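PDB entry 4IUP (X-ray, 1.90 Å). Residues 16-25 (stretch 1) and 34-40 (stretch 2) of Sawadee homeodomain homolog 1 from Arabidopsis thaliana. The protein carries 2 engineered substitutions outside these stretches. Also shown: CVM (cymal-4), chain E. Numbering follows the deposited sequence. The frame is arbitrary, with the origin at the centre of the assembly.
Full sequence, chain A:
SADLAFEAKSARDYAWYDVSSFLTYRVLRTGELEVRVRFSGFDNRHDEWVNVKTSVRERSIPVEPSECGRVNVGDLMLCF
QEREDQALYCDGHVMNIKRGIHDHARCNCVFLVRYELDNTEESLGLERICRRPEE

Stretch 1 (16-25) WYDVSSFLTY
Stretch 2 34-40: EVRVRFS

Residues 16-25 and 34-39 form two neighbouring antiparallel strands, their axes at 154° and 4.5 Å apart at closest approach, with extended backbones except at Ser20 (phi/psi -83/-43) and Leu23 (-102/-42). Val19 pairs with Phe39, Phe22 with Val37 and Tyr25 with Val35, CA-CA 4.5, 4.6 and 4.2 Å; Ser21 CA lies 5.3 Å from Arg38 CA. The one-residue shift between Val19 and Ser21 is a beta bulge: Arg38 O accepts from both Ser20 N (2.7 Å) and Ser21 N (3.3 Å), while Arg38 N donates to Ser21 O (2.8 Å). Hydrogen bonds flank it along the first strand: before it Ser40 N donates to Asp18 O (2.9 Å), after it Leu23 N to Arg36 O (2.8 Å).

On one face, Phe22 (m, chi2 83°) leans on two valines, both m: its CD2 lies 4.0 Å from Val35 CG2, which sits at the ring edge, and Val37 CG1 fills the hollow between Phe22 CD2, 3.6 Å away, and Val19 CG1 (t), 4.1 Å away. Cymal-4 C11 lies over one face of the Phe22 ring; the closest pair is C10 to Phe22 CD1, 3.7 Å. On Arg38, Leu23 (m, t) rests CD1 over one guanidinium face, 3.8 Å from Arg38 NH2. Tyr17 and Phe39 (both m) meet edge-to-face, the Tyr17 edge toward the Phe39 face, planes at 62°; Tyr17 CB packs 3.6 Å from Phe39 CD1.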

ATOM      1  N   TRP A  16       1.989  -5.840  -0.422  1.00  7.09           N
ATOM      2  CA  TRP A  16       2.637  -5.280   0.777  1.00  8.46           C
ATOM      3  C   TRP A  16       2.060  -5.839   2.075  1.00  8.40           C
ATOM      4  O   TRP A  16       0.840  -6.017   2.196  1.00  8.99           O
ATOM      5  CB  TRP A  16       2.546  -3.751   0.786  1.00 10.64           C
ATOM      6  CG  TRP A  16       3.322  -3.106  -0.323  1.00 10.11           C
ATOM      7  CD1 TRP A  16       2.883  -2.859  -1.597  1.00 11.37           C
ATOM      8  CD2 TRP A  16       4.677  -2.642  -0.267  1.00  7.58           C
ATOM      9  NE1 TRP A  16       3.876  -2.262  -2.331  1.00  8.46           N
ATOM     10  CE2 TRP A  16       4.989  -2.117  -1.540  1.00  7.86           C
ATOM     11  CE3 TRP A  16       5.658  -2.615   0.739  1.00  5.07           C
ATOM     12  CZ2 TRP A  16       6.244  -1.577  -1.840  1.00  8.18           C
ATOM     13  CZ3 TRP A  16       6.905  -2.071   0.441  1.00 10.23           C
ATOM     14  CH2 TRP A  16       7.185  -1.559  -0.842  1.00 10.06           C
ATOM     15  N   TYR A  17       2.943  -6.117   3.032  1.00  4.44           N
ATOM     16  CA  TYR A  17       2.554  -6.669   4.337  1.00  6.75           C
ATOM     17  C   TYR A  17       3.232  -5.901   5.473  1.00  7.26           C
ATOM     18  O   TYR A  17       4.393  -5.499   5.351  1.00  7.32           O
ATOM     19  CB  TYR A  17       2.917  -8.157   4.408  1.00  7.45           C
ATOM     20  CG  TYR A  17       2.173  -9.002   3.392  1.00  7.47           C
ATOM     21  CD1 TYR A  17       2.697  -9.219   2.112  1.00  9.05           C
ATOM     22  CD2 TYR A  17       0.945  -9.575   3.708  1.00 10.55           C
ATOM     23  CE1 TYR A  17       2.002  -9.994   1.165  1.00 10.14           C
ATOM     24  CE2 TYR A  17       0.237 -10.348   2.768  1.00 11.31           C
ATOM     25  CZ  TYR A  17       0.775 -10.551   1.505  1.00 13.37           C
ATOM     26  OH  TYR A  17       0.084 -11.315   0.582  1.00 10.14           O
ATOM     27  N   ASP A  18       2.514  -5.702   6.578  1.00  8.56           N
ATOM     28  CA  ASP A  18       3.091  -5.041   7.750  1.00  7.02           C
ATOM     29  C   ASP A  18       4.231  -5.863   8.354  1.00  7.16           C
ATOM     30  O   ASP A  18       4.099  -7.074   8.545  1.00 10.49           O
ATOM     31  CB  ASP A  18       2.023  -4.783   8.813  1.00 11.53           C
ATOM     32  CG  ASP A  18       1.046  -3.698   8.415  1.00 18.15           C
ATOM     33  OD1 ASP A  18       1.346  -2.925   7.485  1.00 14.33           O
ATOM     34  OD2 ASP A  18      -0.031  -3.614   9.047  1.00 21.19           O
ATOM     35  N   VAL A  19       5.342  -5.190   8.652  1.00 10.58           N
ATOM     36  CA  VAL A  19       6.511  -5.825   9.256  1.00  6.75           C
ATOM     37  C   VAL A  19       6.411  -5.722  10.774  1.00  9.37           C
ATOM     38  O   VAL A  19       6.225  -4.632  11.315  1.00 11.46           O
ATOM     39  CB  VAL A  19       7.823  -5.162   8.788  1.00  7.51           C
ATOM     40  CG1 VAL A  19       9.032  -5.778   9.507  1.00 11.33           C
ATOM     41  CG2 VAL A  19       7.978  -5.289   7.273  1.00 10.59           C
ATOM     42  N   SER A  20       6.523  -6.863  11.449  1.00  8.74           N
ATOM     43  CA  SER A  20       6.552  -6.904  12.911  1.00 13.58           C
ATOM     44  C   SER A  20       7.972  -6.627  13.431  1.00 12.63           C
ATOM     45  O   SER A  20       8.164  -5.880  14.400  1.00 15.06           O
ATOM     46  CB  SER A  20       6.037  -8.261  13.408  1.00 13.39           C
ATOM     47  OG  SER A  20       6.170  -8.366  14.812  1.00 24.91           O
ATOM     48  N   SER A  21       8.962  -7.232  12.782  1.00  9.48           N
ATOM     49  CA  SER A  21      10.361  -6.993  13.116  1.00  9.68           C
ATOM     50  C   SER A  21      11.299  -7.439  11.999  1.00 10.42           C
ATOM     51  O   SER A  21      10.895  -8.148  11.068  1.00  8.96           O
ATOM     52  CB  SER A  21      10.732  -7.691  14.431  1.00 12.92           C
ATOM     53  OG  SER A  21      10.632  -9.100  14.316  1.00 16.05           O
ATOM     54  N   PHE A  22      12.553  -7.011  12.120  1.00  9.32           N
ATOM     55  CA  PHE A  22      13.621  -7.356  11.192  1.00  8.21           C
ATOM     56  C   PHE A  22      14.600  -8.277  11.911  1.00 10.38           C
ATOM     57  O   PHE A  22      15.029  -7.987  13.032  1.00  8.92           O
ATOM     58  CB  PHE A  22      14.328  -6.081  10.722  1.00  9.06           C
ATOM     59  CG  PHE A  22      13.423  -5.111   9.999  1.00 11.92           C
ATOM     60  CD1 PHE A  22      12.626  -4.213  10.711  1.00 12.76           C
ATOM     61  CD2 PHE A  22      13.380  -5.084   8.604  1.00  8.62           C
ATOM     62  CE1 PHE A  22      11.792  -3.309  10.044  1.00 14.28           C
ATOM     63  CE2 PHE A  22      12.551  -4.178   7.930  1.00 12.34           C
ATOM     64  CZ  PHE A  22      11.753  -3.294   8.650  1.00 10.14           C
ATOM     65  N   LEU A  23      14.954  -9.384  11.265  1.00 10.95           N
ATOM     66  CA  LEU A  23      15.716 -10.449  11.923  1.00 14.40           C
ATOM     67  C   LEU A  23      17.206 -10.456  11.586  1.00 16.44           C
ATOM     68  O   LEU A  23      18.056 -10.667  12.464  1.00 14.24           O
ATOM     69  CB  LEU A  23      15.099 -11.812  11.588  1.00 10.25           C
ATOM     70  CG  LEU A  23      13.611 -11.997  11.922  1.00 12.15           C
ATOM     71  CD1 LEU A  23      13.123 -13.319  11.371  1.00 17.85           C
ATOM     72  CD2 LEU A  23      13.340 -11.913  13.419  1.00 18.20           C
ATOM     73  N   THR A  24      17.518 -10.238  10.312  1.00 10.83           N
ATOM     74  CA  THR A  24      18.889 -10.297   9.824  1.00 12.09           C
ATOM     75  C   THR A  24      18.953  -9.680   8.427  1.00 13.12           C
ATOM     76  O   THR A  24      17.946  -9.187   7.910  1.00 12.63           O
ATOM     77  CB  THR A  24      19.474 -11.756   9.874  1.00 12.18           C
ATOM     78  OG1 THR A  24      20.854 -11.759   9.477  1.00 10.92           O
ATOM     79  CG2 THR A  24      18.679 -12.723   9.008  1.00 12.73           C
ATOM     80  N   TYR A  25      20.145  -9.667   7.842  1.00  8.58           N
ATOM     81  CA  TYR A  25      20.329  -9.164   6.492  1.00  9.17           C
ATOM     82  C   TYR A  25      21.281 -10.084   5.726  1.00 10.95           C
ATOM     83  O   TYR A  25      21.959 -10.930   6.315  1.00 11.01           O
ATOM     84  CB  TYR A  25      20.847  -7.714   6.513  1.00  8.38           C
ATOM     85  CG  TYR A  25      22.326  -7.602   6.803  1.00 11.39           C
ATOM     86  CD1 TYR A  25      22.799  -7.559   8.119  1.00 10.70           C
ATOM     87  CD2 TYR A  25      23.255  -7.564   5.762  1.00 13.05           C
ATOM     88  CE1 TYR A  25      24.164  -7.473   8.386  1.00 12.99           C
ATOM     89  CE2 TYR A  25      24.619  -7.479   6.021  1.00 20.68           C
ATOM     90  CZ  TYR A  25      25.065  -7.432   7.328  1.00 18.70           C
ATOM     91  OH  TYR A  25      26.417  -7.347   7.572  1.00 21.95           O
ATOM     92  N   GLU A  34      19.395  -7.329   1.081  1.00 12.97           N
ATOM     93  CA  GLU A  34      18.081  -7.816   1.492  1.00 11.61           C
ATOM     94  C   GLU A  34      18.027  -7.948   3.011  1.00 11.14           C
ATOM     95  O   GLU A  34      19.048  -8.199   3.653  1.00  9.59           O
ATOM     96  CB  GLU A  34      17.764  -9.164   0.839  1.00 13.37           C
ATOM     97  CG  GLU A  34      17.600  -9.116  -0.691  1.00 13.74           C
ATOM     98  CD  GLU A  34      17.156 -10.453  -1.293  1.00 22.16           C
ATOM     99  OE1 GLU A  34      17.346 -11.503  -0.646  1.00 18.34           O
ATOM    100  OE2 GLU A  34      16.613 -10.450  -2.423  1.00 19.64           O
ATOM    101  N   VAL A  35      16.839  -7.762   3.580  1.00  5.78           N
ATOM    102  CA  VAL A  35      16.617  -8.007   5.004  1.00  6.81           C
ATOM    103  C   VAL A  35      15.605  -9.136   5.178  1.00  6.80           C
ATOM    104  O   VAL A  35      14.717  -9.313   4.344  1.00 10.20           O
ATOM    105  CB  VAL A  35      16.137  -6.744   5.778  1.00 12.61           C
ATOM    106  CG1 VAL A  35      17.292  -5.791   6.015  1.00 19.20           C
ATOM    107  CG2 VAL A  35      14.978  -6.029   5.050  1.00 10.21           C
ATOM    108  N   ARG A  36      15.755  -9.902   6.251  1.00  5.98           N
ATOM    109  CA  ARG A  36      14.786 -10.940   6.581  1.00  6.56           C
ATOM    110  C   ARG A  36      13.752 -10.363   7.533  1.00 11.87           C
ATOM    111  O   ARG A  36      14.095  -9.886   8.622  1.00 12.31           O
ATOM    112  CB  ARG A  36      15.477 -12.161   7.186  1.00  9.63           C
ATOM    113  CG  ARG A  36      14.541 -13.340   7.455  1.00 14.11           C
ATOM    114  CD  ARG A  36      15.248 -14.651   7.187  1.00 22.84           C
ATOM    115  NE  ARG A  36      14.426 -15.826   7.475  1.00 24.52           N
ATOM    116  CZ  ARG A  36      13.679 -16.475   6.581  1.00 26.64           C
ATOM    117  NH1 ARG A  36      13.608 -16.062   5.318  1.00 23.12           N
ATOM    118  NH2 ARG A  36      12.992 -17.548   6.956  1.00 23.62           N
ATOM    119  N   VAL A  37      12.486 -10.385   7.119  1.00  9.85           N
ATOM    120  CA  VAL A  37      11.433  -9.761   7.917  1.00  6.22           C
ATOM    121  C   VAL A  37      10.478 -10.778   8.514  1.00 13.64           C
ATOM    122  O   VAL A  37      10.219 -11.828   7.925  1.00 12.07           O
ATOM    123  CB  VAL A  37      10.628  -8.689   7.124  1.00 11.12           C
ATOM    124  CG1 VAL A  37      11.518  -7.496   6.775  1.00 14.35           C
ATOM    125  CG2 VAL A  37       9.999  -9.281   5.872  1.00 12.06           C
ATOM    126  N   ARG A  38       9.969 -10.454   9.695  1.00 10.12           N
ATOM    127  CA  ARG A  38       8.890 -11.212  10.302  1.00 12.37           C
ATOM    128  C   ARG A  38       7.635 -10.369  10.168  1.00 14.55           C
ATOM    129  O   ARG A  38       7.639  -9.190  10.522  1.00 12.24           O
ATOM    130  CB  ARG A  38       9.196 -11.509  11.771  1.00 18.08           C
ATOM    131  CG  ARG A  38       8.081 -12.267  12.494  1.00 26.19           C
ATOM    132  CD  ARG A  38       8.635 -13.074  13.652  1.00 30.68           C
ATOM    133  NE  ARG A  38       9.417 -14.211  13.178  1.00 32.26           N
ATOM    134  CZ  ARG A  38      10.381 -14.807  13.876  1.00 33.11           C
ATOM    135  NH1 ARG A  38      10.701 -14.374  15.091  1.00 34.07           N
ATOM    136  NH2 ARG A  38      11.031 -15.834  13.350  1.00 27.92           N
ATOM    137  N   PHE A  39       6.573 -10.963   9.636  1.00 16.81           N
ATOM    138  CA  PHE A  39       5.350 -10.214   9.351  1.00 24.78           C
ATOM    139  C   PHE A  39       4.418 -10.132  10.553  1.00 26.25           C
ATOM    140  O   PHE A  39       4.431 -11.014  11.416  1.00 30.40           O
ATOM    141  CB  PHE A  39       4.627 -10.810   8.141  1.00 16.75           C
ATOM    142  CG  PHE A  39       5.421 -10.733   6.870  1.00 18.72           C
ATOM    143  CD1 PHE A  39       5.645  -9.507   6.248  1.00 14.62           C
ATOM    144  CD2 PHE A  39       5.959 -11.883   6.304  1.00 23.57           C
ATOM    145  CE1 PHE A  39       6.379  -9.424   5.073  1.00 16.71           C
ATOM    146  CE2 PHE A  39       6.696 -11.815   5.125  1.00 27.81           C
ATOM    147  CZ  PHE A  39       6.904 -10.579   4.504  1.00 24.94           C
ATOM    148  N   SER A  40       3.634  -9.055  10.612  1.00 18.53           N
ATOM    149  CA  SER A  40       2.642  -8.857  11.667  1.00 32.07           C
ATOM    150  C   SER A  40       1.590  -9.961  11.650  1.00 31.85           C
ATOM    151  O   SER A  40       1.223 -10.447  10.581  1.00 32.17           O
ATOM    152  CB  SER A  40       1.956  -7.501  11.507  1.00 29.14           C
ATOM    153  OG  SER A  40       2.869  -6.445  11.741  1.00 34.76           O
TER
HETATM  154  C1  CVM E 303      14.780   1.612   5.220  1.00 46.48           C
HETATM  155  C2  CVM E 303      14.574   0.162   5.644  1.00 37.54           C
HETATM  156  C3  CVM E 303      14.636   0.029   7.162  1.00 33.09           C
HETATM  157  C4  CVM E 303      15.574  -1.114   7.563  1.00 34.88           C
HETATM  158  C6  CVM E 303      15.563  -1.432   9.070  1.00 34.35           C
HETATM  159  C7  CVM E 303      16.968  -1.209   9.658  1.00 34.57           C
HETATM  160  C8  CVM E 303      16.975  -1.163  11.201  1.00 28.42           C
HETATM  161  C9  CVM E 303      15.694  -1.741  11.826  1.00 22.46           C
HETATM  162  C10 CVM E 303      14.422  -1.047  11.306  1.00 25.16           C
HETATM  163  C11 CVM E 303      14.532  -0.591   9.842  1.00 26.09           C
HETATM  164  O12 CVM E 303      13.493   2.195   4.966  1.00 49.68           O
HETATM  165  C13 CVM E 303      13.296   2.596   3.582  1.00 58.36           C
HETATM  166  O14 CVM E 303      14.461   2.447   2.708  1.00 63.05           O
HETATM  167  C15 CVM E 303      14.148   2.737   1.311  1.00 64.74           C
HETATM  168  C16 CVM E 303      13.532   4.138   1.112  1.00 61.13           C
HETATM  169  C17 CVM E 303      12.476   4.534   2.165  1.00 62.54           C
HETATM  170  C18 CVM E 303      12.839   4.061   3.583  1.00 60.69           C
HETATM  171  C19 CVM E 303      15.414   2.622   0.440  1.00 70.26           C
HETATM  172  O20 CVM E 303      16.581   2.912   1.216  1.00 72.19           O
HETATM  173  O21 CVM E 303      12.317   5.960   2.170  1.00 62.83           O
HETATM  174  O22 CVM E 303      11.707   4.206   4.447  1.00 59.69           O
HETATM  175  O23 CVM E 303      12.892   4.174  -0.171  1.00 58.99           O
HETATM  176  O   HOH W   1       0.148  -4.324  11.907  1.00 30.42           O